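Long-range contact in galactose-1-phosphate uridylyltransferase (Bacillus cereus, PDB 4QVU), which is of unknown function but has a HIT-like fold, binds zinc, and may act as a UDP-glucose:hexose-1-phosphate uridylyltransferase: residues I193-F207 against I215-P227. Sequence-based numbering, arbitrary orientation.
Sequences ILTDFHKGCSSYNLF and IICKVVPRFVVSP
Pro221 presents its ring to the end of helix 179-195 and the turn that follows: CB lies 3.6 Å from Phe197 CE2, while Ile193 CD1 reaches both Pro221 CG and Val219 CG1. The Phe197 side chain crosses the proline at about a right angle, and its ring meets Phe223 CE1 at the edge. His198 CE1 sits over one face of the Phe223 ring, near the rim, with the two planes at 36°. Cys201 SG approaches the same ring obliquely, 3.7 Å from Phe223 CD1.

On the other face of the hairpin, Arg222 NH1 donates to Asn205 OD1 at 2.7 Å, in the amide plane but with the oxygen tilted from the guanidinium plane. Bends at chi2 (-69°) and chi3 turn the arginine chain so that NH1 meets this oxygen at the guanidinium edge, the amide and guanidinium planes 41° apart. Alongside, Phe207 turns its ring edge to Val220 CG2.

Antiparallel backbone pairing sets this register: Asn205 and Val220 exchange two hydrogen bonds, as do Phe207 and Lys218. Further out, Asn205 ND2 bonds to Lys109 O on the adjacent strand, and Arg222 NH2 to Val225 O of the second subunit. The hairpin face with Leu206, Val219 and Pro221 therefore packs against helix 179-195, whereas the opposite face combines the Phe207-Val220 packing with the Asn205-Arg222 bond, and these two side chains link strand 104-111 to the second subunit through hydrogen bonds.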
ATOM      1  N   ILE A 193       8.718 -21.081  10.959  1.00 67.73           N
ATOM      2  CA  ILE A 193       7.620 -21.018   9.982  1.00 66.80           C
ATOM      3  C   ILE A 193       6.912 -22.378   9.911  1.00 75.10           C
ATOM      4  O   ILE A 193       5.682 -22.425   9.983  1.00 75.66           O
ATOM      5  CB  ILE A 193       8.097 -20.553   8.576  1.00 66.67           C
ATOM      6  CG1 ILE A 193       8.607 -19.098   8.638  1.00 64.49           C
ATOM      7  CG2 ILE A 193       6.970 -20.699   7.530  1.00 65.30           C
ATOM      8  CD1 ILE A 193       9.256 -18.596   7.397  1.00 63.03           C
ATOM      9  N   LEU A 194       7.684 -23.468   9.836  1.00 73.51           N
ATOM     10  CA  LEU A 194       7.117 -24.810   9.732  1.00 75.46           C
ATOM     11  C   LEU A 194       6.487 -25.294  11.040  1.00 84.88           C
ATOM     12  O   LEU A 194       5.635 -26.185  10.983  1.00 87.19           O
ATOM     13  CB  LEU A 194       8.195 -25.820   9.300  1.00 75.74           C
ATOM     14  CG  LEU A 194       8.822 -25.624   7.922  1.00 77.49           C
ATOM     15  CD1 LEU A 194       9.878 -26.660   7.675  1.00 78.77           C
ATOM     16  CD2 LEU A 194       7.783 -25.677   6.812  1.00 77.76           C
ATOM     17  N   THR A 195       6.869 -24.707  12.201  1.00 82.91           N
ATOM     18  CA  THR A 195       6.393 -25.173  13.502  1.00 85.35           C
ATOM     19  C   THR A 195       5.373 -24.227  14.184  1.00 91.03           C
ATOM     20  O   THR A 195       4.290 -24.706  14.524  1.00 92.77           O
ATOM     21  CB  THR A 195       7.594 -25.378  14.444  1.00 86.54           C
ATOM     22  OG1 THR A 195       8.526 -26.251  13.814  1.00 80.75           O
ATOM     23  CG2 THR A 195       7.203 -25.933  15.811  1.00 86.59           C
ATOM     24  N   ASP A 196       5.720 -22.943  14.454  1.00 86.57           N
ATOM     25  CA  ASP A 196       4.855 -22.079  15.259  1.00 86.66           C
ATOM     26  C   ASP A 196       4.079 -21.025  14.483  1.00 89.64           C
ATOM     27  O   ASP A 196       2.947 -20.754  14.889  1.00 91.65           O
ATOM     28  CB  ASP A 196       5.666 -21.368  16.337  1.00 89.00           C
ATOM     29  CG  ASP A 196       6.085 -22.314  17.453  1.00101.23           C
ATOM     30  OD1 ASP A 196       5.205 -23.010  18.007  1.00103.78           O
ATOM     31  OD2 ASP A 196       7.281 -22.336  17.789  1.00107.38           O
ATOM     32  N   PHE A 197       4.639 -20.417  13.421  1.00 82.98           N
ATOM     33  CA  PHE A 197       3.917 -19.414  12.633  1.00 79.89           C
ATOM     34  C   PHE A 197       2.628 -20.028  12.088  1.00 88.31           C
ATOM     35  O   PHE A 197       2.694 -21.050  11.397  1.00 88.68           O
ATOM     36  CB  PHE A 197       4.807 -18.881  11.495  1.00 78.33           C
ATOM     37  CG  PHE A 197       4.235 -17.720  10.710  1.00 76.38           C
ATOM     38  CD1 PHE A 197       4.300 -16.422  11.206  1.00 77.24           C
ATOM     39  CD2 PHE A 197       3.685 -17.916   9.446  1.00 76.57           C
ATOM     40  CE1 PHE A 197       3.797 -15.345  10.464  1.00 76.43           C
ATOM     41  CE2 PHE A 197       3.181 -16.839   8.705  1.00 77.10           C
ATOM     42  CZ  PHE A 197       3.245 -15.561   9.215  1.00 74.13           C
ATOM     43  N   HIS A 198       1.453 -19.469  12.489  1.00 88.70           N
ATOM     44  CA  HIS A 198       0.095 -19.921  12.099  1.00 90.91           C
ATOM     45  C   HIS A 198      -0.141 -21.401  12.505  1.00 96.37           C
ATOM     46  O   HIS A 198      -0.916 -22.108  11.849  1.00 96.12           O
ATOM     47  CB  HIS A 198      -0.132 -19.738  10.576  1.00 91.11           C
ATOM     48  CG  HIS A 198      -0.417 -18.335  10.143  1.00 93.65           C
ATOM     49  ND1 HIS A 198      -1.529 -18.034   9.364  1.00 95.72           N
ATOM     50  CD2 HIS A 198       0.251 -17.185  10.415  1.00 94.98           C
ATOM     51  CE1 HIS A 198      -1.490 -16.722   9.174  1.00 93.94           C
ATOM     52  NE2 HIS A 198      -0.433 -16.166   9.782  1.00 93.69           N
ATOM     53  N   LYS A 199       0.540 -21.848  13.590  1.00 94.60           N
ATOM     54  CA  LYS A 199       0.540 -23.201  14.167  1.00 97.43           C
ATOM     55  C   LYS A 199       1.040 -24.246  13.121  1.00101.99           C
ATOM     56  O   LYS A 199       0.602 -25.399  13.132  1.00104.36           O
ATOM     57  CB  LYS A 199      -0.858 -23.575  14.707  1.00101.96           C
ATOM     58  N   GLY A 200       1.984 -23.832  12.269  1.00 96.07           N
ATOM     59  CA  GLY A 200       2.551 -24.661  11.207  1.00 95.42           C
ATOM     60  C   GLY A 200       2.119 -24.138   9.855  1.00 96.08           C
ATOM     61  O   GLY A 200       0.917 -24.043   9.590  1.00 96.13           O
ATOM     62  N   CYS A 201       3.084 -23.791   8.992  1.00 90.41           N
ATOM     63  CA  CYS A 201       2.768 -23.159   7.717  1.00 88.52           C
ATOM     64  C   CYS A 201       3.037 -24.082   6.484  1.00 92.81           C
ATOM     65  O   CYS A 201       2.437 -23.834   5.429  1.00 94.85           O
ATOM     66  CB  CYS A 201       3.537 -21.853   7.594  1.00 86.49           C
ATOM     67  SG  CYS A 201       3.017 -20.815   6.214  1.00 88.24           S
ATOM     68  N   SER A 202       3.899 -25.111   6.601  1.00 86.50           N
ATOM     69  CA  SER A 202       4.231 -26.138   5.581  1.00 85.64           C
ATOM     70  C   SER A 202       4.895 -25.584   4.282  1.00 83.80           C
ATOM     71  O   SER A 202       5.619 -26.348   3.636  1.00 83.77           O
ATOM     72  CB  SER A 202       2.999 -26.945   5.165  1.00 89.94           C
ATOM     73  OG  SER A 202       2.158 -26.257   4.250  1.00 95.26           O
ATOM     74  N   SER A 203       4.623 -24.320   3.880  1.00 75.26           N
ATOM     75  CA  SER A 203       5.184 -23.718   2.661  1.00 71.91           C
ATOM     76  C   SER A 203       5.911 -22.400   2.927  1.00 72.60           C
ATOM     77  O   SER A 203       5.442 -21.567   3.715  1.00 71.77           O
ATOM     78  CB  SER A 203       4.102 -23.459   1.615  1.00 72.50           C
ATOM     79  OG  SER A 203       3.461 -24.648   1.192  1.00 82.17           O
ATOM     80  N   TYR A 204       7.027 -22.187   2.206  1.00 65.98           N
ATOM     81  CA  TYR A 204       7.809 -20.960   2.281  1.00 63.39           C
ATOM     82  C   TYR A 204       8.660 -20.790   1.038  1.00 67.26           C
ATOM     83  O   TYR A 204       8.838 -21.723   0.250  1.00 68.11           O
ATOM     84  CB  TYR A 204       8.713 -20.924   3.545  1.00 64.27           C
ATOM     85  CG  TYR A 204       9.836 -21.944   3.556  1.00 66.16           C
ATOM     86  CD1 TYR A 204      11.087 -21.641   3.031  1.00 66.93           C
ATOM     87  CD2 TYR A 204       9.657 -23.204   4.126  1.00 68.62           C
ATOM     88  CE1 TYR A 204      12.122 -22.572   3.037  1.00 68.65           C
ATOM     89  CE2 TYR A 204      10.687 -24.139   4.153  1.00 70.54           C
ATOM     90  CZ  TYR A 204      11.922 -23.819   3.607  1.00 76.00           C
ATOM     91  OH  TYR A 204      12.953 -24.733   3.623  1.00 73.29           O
ATOM     92  N   ASN A 205       9.248 -19.604   0.917  1.00 61.85           N
ATOM     93  CA  ASN A 205      10.199 -19.250  -0.119  1.00 60.21           C
ATOM     94  C   ASN A 205      11.420 -18.604   0.472  1.00 63.33           C
ATOM     95  O   ASN A 205      11.314 -17.867   1.462  1.00 62.11           O
ATOM     96  CB  ASN A 205       9.586 -18.280  -1.128  1.00 58.10           C
ATOM     97  CG  ASN A 205       8.585 -18.815  -2.104  1.00 76.97           C
ATOM     98  OD1 ASN A 205       7.469 -18.333  -2.164  1.00 75.52           O
ATOM     99  ND2 ASN A 205       8.989 -19.691  -2.994  1.00 67.14           N
ATOM    100  N   LEU A 206      12.577 -18.834  -0.158  1.00 60.02           N
ATOM    101  CA  LEU A 206      13.809 -18.116   0.139  1.00 59.16           C
ATOM    102  C   LEU A 206      14.134 -17.289  -1.047  1.00 60.15           C
ATOM    103  O   LEU A 206      14.037 -17.797  -2.160  1.00 58.75           O
ATOM    104  CB  LEU A 206      15.018 -19.000   0.514  1.00 60.56           C
ATOM    105  CG  LEU A 206      14.935 -19.993   1.664  1.00 66.60           C
ATOM    106  CD1 LEU A 206      16.286 -20.634   1.858  1.00 68.04           C
ATOM    107  CD2 LEU A 206      14.492 -19.334   2.970  1.00 67.98           C
ATOM    108  N   PHE A 207      14.483 -16.022  -0.841  1.00 56.69           N
ATOM    109  CA  PHE A 207      14.930 -15.140  -1.920  1.00 56.46           C
ATOM    110  C   PHE A 207      16.222 -14.503  -1.513  1.00 63.55           C
ATOM    111  O   PHE A 207      16.313 -13.968  -0.407  1.00 64.51           O
ATOM    112  CB  PHE A 207      13.899 -14.074  -2.300  1.00 56.75           C
ATOM    113  CG  PHE A 207      12.561 -14.624  -2.705  1.00 57.32           C
ATOM    114  CD1 PHE A 207      12.389 -15.239  -3.940  1.00 59.85           C
ATOM    115  CD2 PHE A 207      11.467 -14.523  -1.857  1.00 57.86           C
ATOM    116  CE1 PHE A 207      11.160 -15.767  -4.306  1.00 59.91           C
ATOM    117  CE2 PHE A 207      10.233 -15.035  -2.232  1.00 60.12           C
ATOM    118  CZ  PHE A 207      10.088 -15.655  -3.454  1.00 58.39           C
ATOM    119  N   ILE A 215      24.514  -9.200   1.615  1.00 68.86           N
ATOM    120  CA  ILE A 215      23.845 -10.428   1.194  1.00 67.03           C
ATOM    121  C   ILE A 215      22.619 -10.552   2.071  1.00 69.37           C
ATOM    122  O   ILE A 215      22.732 -10.597   3.300  1.00 70.44           O
ATOM    123  CB  ILE A 215      24.735 -11.700   1.194  1.00 70.99           C
ATOM    124  CG1 ILE A 215      25.873 -11.549   0.149  1.00 72.73           C
ATOM    125  CG2 ILE A 215      23.869 -12.962   0.915  1.00 68.72           C
ATOM    126  CD1 ILE A 215      26.940 -12.641   0.149  1.00 83.92           C
ATOM    127  N   ILE A 216      21.446 -10.535   1.427  1.00 63.45           N
ATOM    128  CA  ILE A 216      20.141 -10.587   2.073  1.00 60.78           C
ATOM    129  C   ILE A 216      19.399 -11.842   1.676  1.00 64.47           C
ATOM    130  O   ILE A 216      19.325 -12.178   0.488  1.00 63.82           O
ATOM    131  CB  ILE A 216      19.285  -9.334   1.724  1.00 61.76           C
ATOM    132  CG1 ILE A 216      20.051  -8.017   2.014  1.00 62.86           C
ATOM    133  CG2 ILE A 216      17.914  -9.386   2.436  1.00 60.35           C
ATOM    134  CD1 ILE A 216      19.434  -6.734   1.439  1.00 65.37           C
ATOM    135  N   CYS A 217      18.801 -12.502   2.673  1.00 60.91           N
ATOM    136  CA  CYS A 217      17.908 -13.608   2.432  1.00 59.53           C
ATOM    137  C   CYS A 217      16.543 -13.254   2.975  1.00 62.98           C
ATOM    138  O   CYS A 217      16.380 -13.078   4.186  1.00 63.51           O
ATOM    139  CB  CYS A 217      18.408 -14.928   3.002  1.00 60.42           C
ATOM    140  SG  CYS A 217      17.260 -16.299   2.711  1.00 63.58           S
ATOM    141  N   LYS A 218      15.561 -13.145   2.078  1.00 58.23           N
ATOM    142  CA  LYS A 218      14.191 -12.890   2.479  1.00 56.40           C
ATOM    143  C   LYS A 218      13.473 -14.239   2.565  1.00 60.07           C
ATOM    144  O   LYS A 218      13.419 -14.974   1.580  1.00 57.83           O
ATOM    145  CB  LYS A 218      13.501 -11.910   1.530  1.00 57.01           C
ATOM    146  CG  LYS A 218      12.102 -11.506   1.968  1.00 62.27           C
ATOM    147  CD  LYS A 218      11.422 -10.585   0.971  1.00 60.82           C
ATOM    148  CE  LYS A 218      11.899  -9.155   1.029  1.00 64.08           C
ATOM    149  NZ  LYS A 218      11.368  -8.440   2.219  1.00 63.31           N
ATOM    150  N   VAL A 219      13.012 -14.586   3.782  1.00 58.94           N
ATOM    151  CA  VAL A 219      12.259 -15.806   4.108  1.00 59.21           C
ATOM    152  C   VAL A 219      10.793 -15.403   4.114  1.00 62.93           C
ATOM    153  O   VAL A 219      10.414 -14.524   4.893  1.00 62.25           O
ATOM    154  CB  VAL A 219      12.706 -16.481   5.444  1.00 63.65           C
ATOM    155  CG1 VAL A 219      12.139 -17.888   5.550  1.00 64.02           C
ATOM    156  CG2 VAL A 219      14.229 -16.511   5.593  1.00 63.86           C
ATOM    157  N   VAL A 220       9.985 -15.991   3.214  1.00 59.06           N
ATOM    158  CA  VAL A 220       8.582 -15.614   3.050  1.00 58.06           C
ATOM    159  C   VAL A 220       7.645 -16.819   3.281  1.00 63.43           C
ATOM    160  O   VAL A 220       7.606 -17.713   2.431  1.00 63.31           O
ATOM    161  CB  VAL A 220       8.332 -14.998   1.627  1.00 60.99           C
ATOM    162  CG1 VAL A 220       6.908 -14.462   1.483  1.00 59.69           C
ATOM    163  CG2 VAL A 220       9.349 -13.907   1.287  1.00 60.36           C
ATOM    164  N   PRO A 221       6.835 -16.849   4.377  1.00 61.41           N
ATOM    165  CA  PRO A 221       5.842 -17.925   4.519  1.00 61.92           C
ATOM    166  C   PRO A 221       4.790 -17.842   3.410  1.00 66.61           C
ATOM    167  O   PRO A 221       4.442 -16.749   2.944  1.00 63.88           O
ATOM    168  CB  PRO A 221       5.221 -17.671   5.896  1.00 64.06           C
ATOM    169  CG  PRO A 221       6.115 -16.679   6.567  1.00 68.54           C
ATOM    170  CD  PRO A 221       6.712 -15.872   5.477  1.00 62.98           C
ATOM    171  N   ARG A 222       4.338 -19.006   2.943  1.00 64.94           N
ATOM    172  CA  ARG A 222       3.353 -19.099   1.882  1.00 64.57           C
ATOM    173  C   ARG A 222       2.210 -19.964   2.384  1.00 72.61           C
ATOM    174  O   ARG A 222       2.419 -21.068   2.885  1.00 74.51           O
ATOM    175  CB  ARG A 222       3.996 -19.647   0.593  1.00 61.77           C
ATOM    176  CG  ARG A 222       5.136 -18.801  -0.006  1.00 57.34           C
ATOM    177  CD  ARG A 222       4.731 -17.451  -0.604  1.00 57.66           C
ATOM    178  NE  ARG A 222       3.715 -17.591  -1.654  1.00 63.32           N
ATOM    179  CZ  ARG A 222       3.967 -17.716  -2.952  1.00 73.94           C
ATOM    180  NH1 ARG A 222       5.212 -17.689  -3.399  1.00 62.87           N
ATOM    181  NH2 ARG A 222       2.973 -17.848  -3.816  1.00 65.64           N
ATOM    182  N   PHE A 223       1.010 -19.420   2.331  1.00 71.11           N
ATOM    183  CA  PHE A 223      -0.209 -20.060   2.849  1.00 72.73           C
ATOM    184  C   PHE A 223      -1.424 -19.536   2.111  1.00 75.37           C
ATOM    185  O   PHE A 223      -1.393 -18.414   1.596  1.00 73.88           O
ATOM    186  CB  PHE A 223      -0.352 -19.802   4.382  1.00 74.54           C
ATOM    187  CG  PHE A 223      -0.179 -18.358   4.797  1.00 74.38           C
ATOM    188  CD1 PHE A 223       1.087 -17.832   5.041  1.00 76.21           C
ATOM    189  CD2 PHE A 223      -1.279 -17.512   4.917  1.00 76.43           C
ATOM    190  CE1 PHE A 223       1.255 -16.478   5.371  1.00 75.81           C
ATOM    191  CE2 PHE A 223      -1.113 -16.163   5.268  1.00 77.92           C
ATOM    192  CZ  PHE A 223       0.155 -15.656   5.491  1.00 74.97           C
ATOM    193  N   VAL A 224      -2.491 -20.335   2.053  1.00 72.51           N
ATOM    194  CA  VAL A 224      -3.732 -19.867   1.439  1.00 72.12           C
ATOM    195  C   VAL A 224      -4.370 -18.940   2.478  1.00 74.95           C
ATOM    196  O   VAL A 224      -4.620 -19.358   3.614  1.00 76.06           O
ATOM    197  CB  VAL A 224      -4.661 -21.017   0.948  1.00 77.72           C
ATOM    198  CG1 VAL A 224      -5.988 -20.476   0.424  1.00 77.54           C
ATOM    199  CG2 VAL A 224      -3.968 -21.858  -0.126  1.00 78.03           C
ATOM    200  N   VAL A 225      -4.511 -17.660   2.130  1.00 68.95           N
ATOM    201  CA  VAL A 225      -5.084 -16.659   3.041  1.00 67.83           C
ATOM    202  C   VAL A 225      -6.570 -17.005   3.282  1.00 72.64           C
ATOM    203  O   VAL A 225      -7.267 -17.448   2.355  1.00 72.92           O
ATOM    204  CB  VAL A 225      -4.899 -15.203   2.509  1.00 69.44           C
ATOM    205  CG1 VAL A 225      -5.369 -14.173   3.528  1.00 68.22           C
ATOM    206  CG2 VAL A 225      -3.439 -14.937   2.125  1.00 67.96           C
ATOM    207  N   SER A 226      -7.019 -16.849   4.548  1.00 68.95           N
ATOM    208  CA  SER A 226      -8.393 -17.061   4.999  1.00 69.71           C
ATOM    209  C   SER A 226      -9.387 -16.195   4.169  1.00 71.97           C
ATOM    210  O   SER A 226      -9.132 -15.002   3.964  1.00 70.04           O
ATOM    211  CB  SER A 226      -8.510 -16.732   6.485  1.00 73.08           C
ATOM    212  OG  SER A 226      -9.860 -16.618   6.914  1.00 86.63           O
ATOM    213  N   PRO A 227     -10.519 -16.773   3.699  1.00 68.28           N
ATOM    214  CA  PRO A 227     -11.478 -15.987   2.899  1.00 67.53           C
ATOM    215  C   PRO A 227     -12.065 -14.787   3.647  1.00 71.19           C
ATOM    216  O   PRO A 227     -12.371 -13.774   3.021  1.00 70.51           O
ATOM    217  CB  PRO A 227     -12.582 -16.991   2.582  1.00 71.83           C
ATOM    218  CG  PRO A 227     -11.965 -18.308   2.746  1.00 77.60           C
ATOM    219  CD  PRO A 227     -10.965 -18.170   3.836  1.00 71.93           C
TER